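Local coordinates for protein acetylserotonin O-methyltransferase (Homo sapiens, PDB 4A6D) that catalyses the last step of melatonin synthesis, transferring a methyl group from S-adenosylmethionine to the hydroxyl oxygen of N-acetylserotonin, and works as a homodimer, at residues M198-P212 with Q229-P243. Sequence-based numbering, arbitrary orientation.
Sequences MSLYPGCKITVFDIP and QIDFQEGDFFKDPLP. With SAM (S-adenosylmethionine), chain D.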
# COMPACT_ATOMS: atom_id res chain seq x y z
N MET A 198 -16.21 31.70 6.44
CA MET A 198 -17.04 32.62 7.20
C MET A 198 -16.48 33.05 8.55
O MET A 198 -16.71 34.19 8.95
CB MET A 198 -18.48 32.11 7.28
CG MET A 198 -19.13 32.00 5.92
SD MET A 198 -19.16 33.55 4.96
CE MET A 198 -17.80 33.29 3.77
N SER A 199 -15.73 32.20 9.24
CA SER A 199 -15.10 32.58 10.51
C SER A 199 -13.89 33.48 10.21
O SER A 199 -13.65 34.45 10.93
CB SER A 199 -14.67 31.34 11.30
OG SER A 199 -13.75 30.55 10.57
N LEU A 200 -13.19 33.18 9.10
CA LEU A 200 -12.04 33.93 8.61
C LEU A 200 -12.46 35.30 8.09
O LEU A 200 -11.76 36.29 8.35
CB LEU A 200 -11.31 33.15 7.52
CG LEU A 200 -10.33 32.10 7.97
CD1 LEU A 200 -9.88 31.26 6.81
CD2 LEU A 200 -9.12 32.73 8.62
N TYR A 201 -13.60 35.38 7.37
CA TYR A 201 -14.13 36.63 6.80
C TYR A 201 -15.51 36.98 7.39
O TYR A 201 -16.55 36.67 6.80
CB TYR A 201 -14.12 36.59 5.26
CG TYR A 201 -12.73 36.38 4.68
CD1 TYR A 201 -11.86 37.45 4.49
CD2 TYR A 201 -12.26 35.10 4.38
CE1 TYR A 201 -10.57 37.26 4.00
CE2 TYR A 201 -10.98 34.90 3.85
CZ TYR A 201 -10.14 35.98 3.67
OH TYR A 201 -8.88 35.81 3.14
N PRO A 202 -15.52 37.67 8.56
CA PRO A 202 -16.80 38.01 9.21
C PRO A 202 -17.77 38.87 8.41
O PRO A 202 -18.98 38.82 8.67
CB PRO A 202 -16.36 38.73 10.49
CG PRO A 202 -14.98 38.25 10.74
CD PRO A 202 -14.38 38.09 9.39
N GLY A 203 -17.26 39.68 7.49
CA GLY A 203 -18.10 40.55 6.67
C GLY A 203 -18.86 39.81 5.60
O GLY A 203 -20.04 40.10 5.34
N CYS A 204 -18.20 38.81 5.00
CA CYS A 204 -18.66 37.96 3.90
C CYS A 204 -19.85 37.03 4.21
O CYS A 204 -20.16 36.76 5.37
CB CYS A 204 -17.48 37.19 3.31
SG CYS A 204 -16.12 38.25 2.73
N LYS A 205 -20.51 36.58 3.14
CA LYS A 205 -21.63 35.62 3.11
C LYS A 205 -21.32 34.61 1.99
O LYS A 205 -20.70 34.98 0.99
CB LYS A 205 -22.97 36.31 2.84
CG LYS A 205 -23.80 36.59 4.09
CD LYS A 205 -24.50 37.98 4.06
CE LYS A 205 -25.84 38.01 3.35
NZ LYS A 205 -26.41 39.39 3.25
N ILE A 206 -21.75 33.35 2.16
CA ILE A 206 -21.48 32.27 1.19
C ILE A 206 -22.67 31.31 0.90
O ILE A 206 -23.38 30.90 1.82
CB ILE A 206 -20.19 31.49 1.62
CG1 ILE A 206 -19.63 30.59 0.49
CG2 ILE A 206 -20.43 30.69 2.89
CD1 ILE A 206 -18.10 30.26 0.63
N THR A 207 -22.81 30.90 -0.38
CA THR A 207 -23.74 29.85 -0.76
C THR A 207 -22.95 28.58 -1.14
O THR A 207 -22.04 28.65 -1.97
CB THR A 207 -24.69 30.32 -1.84
OG1 THR A 207 -25.40 31.42 -1.30
CG2 THR A 207 -25.68 29.22 -2.28
N VAL A 208 -23.31 27.44 -0.54
CA VAL A 208 -22.70 26.16 -0.90
C VAL A 208 -23.56 25.58 -2.04
O VAL A 208 -24.77 25.38 -1.87
CB VAL A 208 -22.54 25.19 0.30
CG1 VAL A 208 -22.00 23.84 -0.16
CG2 VAL A 208 -21.62 25.78 1.37
N PHE A 209 -22.96 25.40 -3.22
CA PHE A 209 -23.64 24.83 -4.39
C PHE A 209 -23.21 23.39 -4.63
O PHE A 209 -22.02 23.09 -4.72
CB PHE A 209 -23.40 25.69 -5.65
CG PHE A 209 -24.26 25.31 -6.83
CD1 PHE A 209 -23.89 24.27 -7.68
CD2 PHE A 209 -25.46 25.97 -7.08
CE1 PHE A 209 -24.69 23.92 -8.77
CE2 PHE A 209 -26.25 25.63 -8.17
CZ PHE A 209 -25.86 24.62 -9.02
N ASP A 210 -24.17 22.48 -4.74
CA ASP A 210 -23.90 21.07 -5.00
C ASP A 210 -25.14 20.37 -5.53
O ASP A 210 -26.20 20.99 -5.63
CB ASP A 210 -23.30 20.37 -3.75
CG ASP A 210 -22.20 19.38 -4.10
OD1 ASP A 210 -22.51 18.36 -4.77
OD2 ASP A 210 -21.03 19.59 -3.67
N ILE A 211 -25.00 19.08 -5.89
CA ILE A 211 -26.09 18.27 -6.43
C ILE A 211 -27.13 18.03 -5.33
O ILE A 211 -26.72 17.89 -4.15
CB ILE A 211 -25.58 16.95 -7.10
CG1 ILE A 211 -24.96 15.97 -6.08
CG2 ILE A 211 -24.62 17.25 -8.27
CD1 ILE A 211 -24.93 14.53 -6.50
N PRO A 212 -28.45 17.99 -5.70
CA PRO A 212 -29.53 17.79 -4.70
C PRO A 212 -29.32 16.77 -3.60
O PRO A 212 -29.75 17.03 -2.48
CB PRO A 212 -30.72 17.40 -5.57
CG PRO A 212 -30.50 18.17 -6.83
CD PRO A 212 -29.02 18.19 -7.05
N GLN A 229 -24.38 33.04 8.00
CA GLN A 229 -23.55 33.51 6.88
C GLN A 229 -23.60 32.51 5.72
O GLN A 229 -23.27 32.87 4.59
CB GLN A 229 -22.09 33.64 7.34
CG GLN A 229 -21.70 35.00 7.92
CD GLN A 229 -20.31 34.99 8.52
OE1 GLN A 229 -20.03 34.31 9.51
NE2 GLN A 229 -19.40 35.76 7.93
N ILE A 230 -23.96 31.24 6.01
CA ILE A 230 -23.97 30.14 5.04
C ILE A 230 -25.38 29.78 4.57
O ILE A 230 -26.28 29.60 5.38
CB ILE A 230 -23.18 28.91 5.57
CG1 ILE A 230 -21.83 29.32 6.18
CG2 ILE A 230 -23.00 27.82 4.49
CD1 ILE A 230 -21.35 28.44 7.33
N ASP A 231 -25.53 29.63 3.25
CA ASP A 231 -26.75 29.28 2.55
C ASP A 231 -26.45 28.06 1.67
O ASP A 231 -25.28 27.76 1.44
CB ASP A 231 -27.20 30.50 1.69
CG ASP A 231 -28.38 30.30 0.76
OD1 ASP A 231 -29.27 29.48 1.08
OD2 ASP A 231 -28.45 31.02 -0.27
N PHE A 232 -27.49 27.35 1.20
CA PHE A 232 -27.34 26.19 0.32
C PHE A 232 -28.22 26.34 -0.90
O PHE A 232 -29.37 26.75 -0.78
CB PHE A 232 -27.74 24.92 1.06
CG PHE A 232 -26.63 24.32 1.88
CD1 PHE A 232 -25.74 23.41 1.32
CD2 PHE A 232 -26.45 24.68 3.21
CE1 PHE A 232 -24.69 22.89 2.07
CE2 PHE A 232 -25.40 24.15 3.96
CZ PHE A 232 -24.53 23.26 3.39
N GLN A 233 -27.66 26.07 -2.08
CA GLN A 233 -28.40 26.01 -3.35
C GLN A 233 -28.04 24.63 -3.92
O GLN A 233 -26.88 24.22 -3.92
CB GLN A 233 -28.07 27.13 -4.36
CG GLN A 233 -29.15 27.26 -5.48
CD GLN A 233 -28.94 28.23 -6.66
OE1 GLN A 233 -28.88 29.49 -6.50
NE2 GLN A 233 -29.04 27.69 -7.89
N GLU A 234 -29.06 23.92 -4.37
CA GLU A 234 -28.89 22.63 -5.02
C GLU A 234 -29.03 22.81 -6.53
O GLU A 234 -29.79 23.67 -7.00
CB GLU A 234 -29.88 21.59 -4.46
CG GLU A 234 -31.33 22.03 -4.46
CD GLU A 234 -32.29 20.95 -4.02
OE1 GLU A 234 -31.97 20.20 -3.07
OE2 GLU A 234 -33.39 20.87 -4.61
N GLY A 235 -28.29 22.00 -7.26
CA GLY A 235 -28.33 22.00 -8.71
C GLY A 235 -27.14 21.36 -9.40
O GLY A 235 -26.32 20.69 -8.77
N ASP A 236 -27.07 21.58 -10.72
CA ASP A 236 -25.99 21.07 -11.56
C ASP A 236 -25.18 22.26 -12.11
O ASP A 236 -25.69 22.99 -12.95
CB ASP A 236 -26.59 20.19 -12.69
CG ASP A 236 -25.59 19.71 -13.73
OD1 ASP A 236 -24.34 19.90 -13.51
OD2 ASP A 236 -26.02 19.14 -14.74
N PHE A 237 -23.93 22.41 -11.70
CA PHE A 237 -23.13 23.54 -12.18
C PHE A 237 -22.83 23.60 -13.69
O PHE A 237 -22.47 24.67 -14.21
CB PHE A 237 -21.94 23.90 -11.28
CG PHE A 237 -20.96 22.81 -10.94
CD1 PHE A 237 -20.53 21.89 -11.91
CD2 PHE A 237 -20.38 22.74 -9.68
CE1 PHE A 237 -19.56 20.94 -11.62
CE2 PHE A 237 -19.44 21.76 -9.38
CZ PHE A 237 -19.05 20.85 -10.34
N PHE A 238 -23.09 22.49 -14.40
CA PHE A 238 -22.92 22.43 -15.86
C PHE A 238 -24.08 22.98 -16.63
O PHE A 238 -23.92 23.24 -17.82
CB PHE A 238 -22.59 20.99 -16.33
CG PHE A 238 -21.21 20.55 -15.95
CD1 PHE A 238 -20.09 21.20 -16.45
CD2 PHE A 238 -21.02 19.52 -15.04
CE1 PHE A 238 -18.80 20.82 -16.06
CE2 PHE A 238 -19.74 19.12 -14.67
CZ PHE A 238 -18.63 19.79 -15.15
N LYS A 239 -25.25 23.18 -16.00
CA LYS A 239 -26.41 23.67 -16.75
C LYS A 239 -27.37 24.59 -16.00
O LYS A 239 -28.08 25.37 -16.64
CB LYS A 239 -27.15 22.51 -17.43
CG LYS A 239 -27.25 21.24 -16.58
CD LYS A 239 -27.78 20.05 -17.37
CE LYS A 239 -26.70 19.20 -17.99
NZ LYS A 239 -27.28 18.00 -18.67
N ASP A 240 -27.41 24.51 -14.65
CA ASP A 240 -28.33 25.33 -13.85
C ASP A 240 -27.86 26.76 -13.68
O ASP A 240 -26.68 26.99 -13.87
CB ASP A 240 -28.53 24.68 -12.49
CG ASP A 240 -29.37 23.43 -12.53
OD1 ASP A 240 -30.00 23.17 -13.58
OD2 ASP A 240 -29.47 22.76 -11.49
N PRO A 241 -28.72 27.76 -13.32
CA PRO A 241 -28.16 29.11 -13.08
C PRO A 241 -27.34 29.06 -11.78
O PRO A 241 -27.72 28.36 -10.83
CB PRO A 241 -29.38 30.02 -12.98
CG PRO A 241 -30.50 29.11 -12.59
CD PRO A 241 -30.17 27.72 -13.04
N LEU A 242 -26.17 29.73 -11.78
CA LEU A 242 -25.31 29.72 -10.59
C LEU A 242 -25.80 30.80 -9.64
O LEU A 242 -26.34 31.82 -10.10
CB LEU A 242 -23.82 29.94 -10.92
CG LEU A 242 -23.15 29.08 -12.01
CD1 LEU A 242 -21.73 29.57 -12.27
CD2 LEU A 242 -23.15 27.64 -11.65
N PRO A 243 -25.65 30.60 -8.31
CA PRO A 243 -26.01 31.68 -7.34
C PRO A 243 -25.19 32.94 -7.66
O PRO A 243 -24.07 32.79 -8.14
CB PRO A 243 -25.58 31.09 -5.98
CG PRO A 243 -25.51 29.59 -6.22
CD PRO A 243 -25.02 29.45 -7.62
N SAM D . -15.19 21.14 -2.62
CA SAM D . -15.23 19.98 -1.71
C SAM D . -13.93 19.62 -0.97
O SAM D . -12.88 19.92 -1.49
OXT SAM D . -13.89 19.03 0.16
CB SAM D . -15.80 18.82 -2.50
CG SAM D . -14.86 18.30 -3.59
SD SAM D . -15.64 16.84 -4.36
CE SAM D . -14.27 16.13 -5.17
C5' SAM D . -16.40 17.52 -5.87
C4' SAM D . -17.77 18.07 -5.43
O4' SAM D . -18.39 18.49 -6.63
C3' SAM D . -18.69 16.97 -4.78
O3' SAM D . -19.24 17.43 -3.53
C2' SAM D . -19.75 16.72 -5.90
O2' SAM D . -21.05 16.30 -5.50
C1' SAM D . -19.79 18.10 -6.58
N9 SAM D . -20.33 18.04 -7.95
C8 SAM D . -19.97 17.13 -8.95
N7 SAM D . -20.64 17.39 -10.04
C5 SAM D . -21.51 18.44 -9.81
C6 SAM D . -22.48 19.14 -10.56
N6 SAM D . -22.65 18.82 -11.87
N1 SAM D . -23.15 20.20 -9.99
C2 SAM D . -22.99 20.52 -8.70
N3 SAM D . -22.08 19.86 -7.96
C4 SAM D . -21.30 18.89 -8.46
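In the Rossmann-like methyltransferase domain, edge strand 230-234 lies parallel to strand 205-210, and Asp210 at the end of one strand and the loop after the other hold the ribose and adenine of S-adenosylmethionine. The ladder runs from Ile206 N, bonded to Gln229 O, to Gly235 N, bonded to Asp210 O. Before it begins, the extended side chain of Gln229 reaches into the turn between helix 192-200 and strand 205-210. Its NE2 gives a fairly straight bond to Cys204 O (2.9 Å, 161°), which lies in the amide plane, and a more bent one to Met198 O (3.3 Å), while Met198 CB packs on OE1. A leucine in its place would probably leave the carbonyls of Met198 and Cys204 without this shared donor and the turn less firmly tied to the edge strand.

On one face of the sheet Val208 CB meets Phe232 CE1 at 3.6 Å, with CG2 over the ring; helix 212-221, the crossover linking the two strands in a right-handed beta-alpha-beta unit, also touches Phe232. On the other face, Phe209 has CG anti to the backbone N (chi1 -170°), which carries its ring against the loop that follows the edge strand, CZ near Gly235 C and CE1 near Phe237 N and CB. Gln233 NE2 comes to the edge of the Phe209 ring, 3.5 Å from Phe209 CE2, its amide turned 66° from the ring, and Pro243 CD lies 3.5 Å from Phe209 CD2.

At the carboxyl end of strand 205-210, Asp210 grips the ribose diol with both carboxylate oxygens, OD1 taking O2' at 2.6 Å and OD2 taking O3', and Gly189 N also bonds to OD2. Asp236 OD1 accepts from adenine N6 at 2.6 Å and, from above its carboxylate plane, from Phe238 N in an Asx turn. Phe237 N donates to adenine N1, and one face of the Phe237 ring lies over the base.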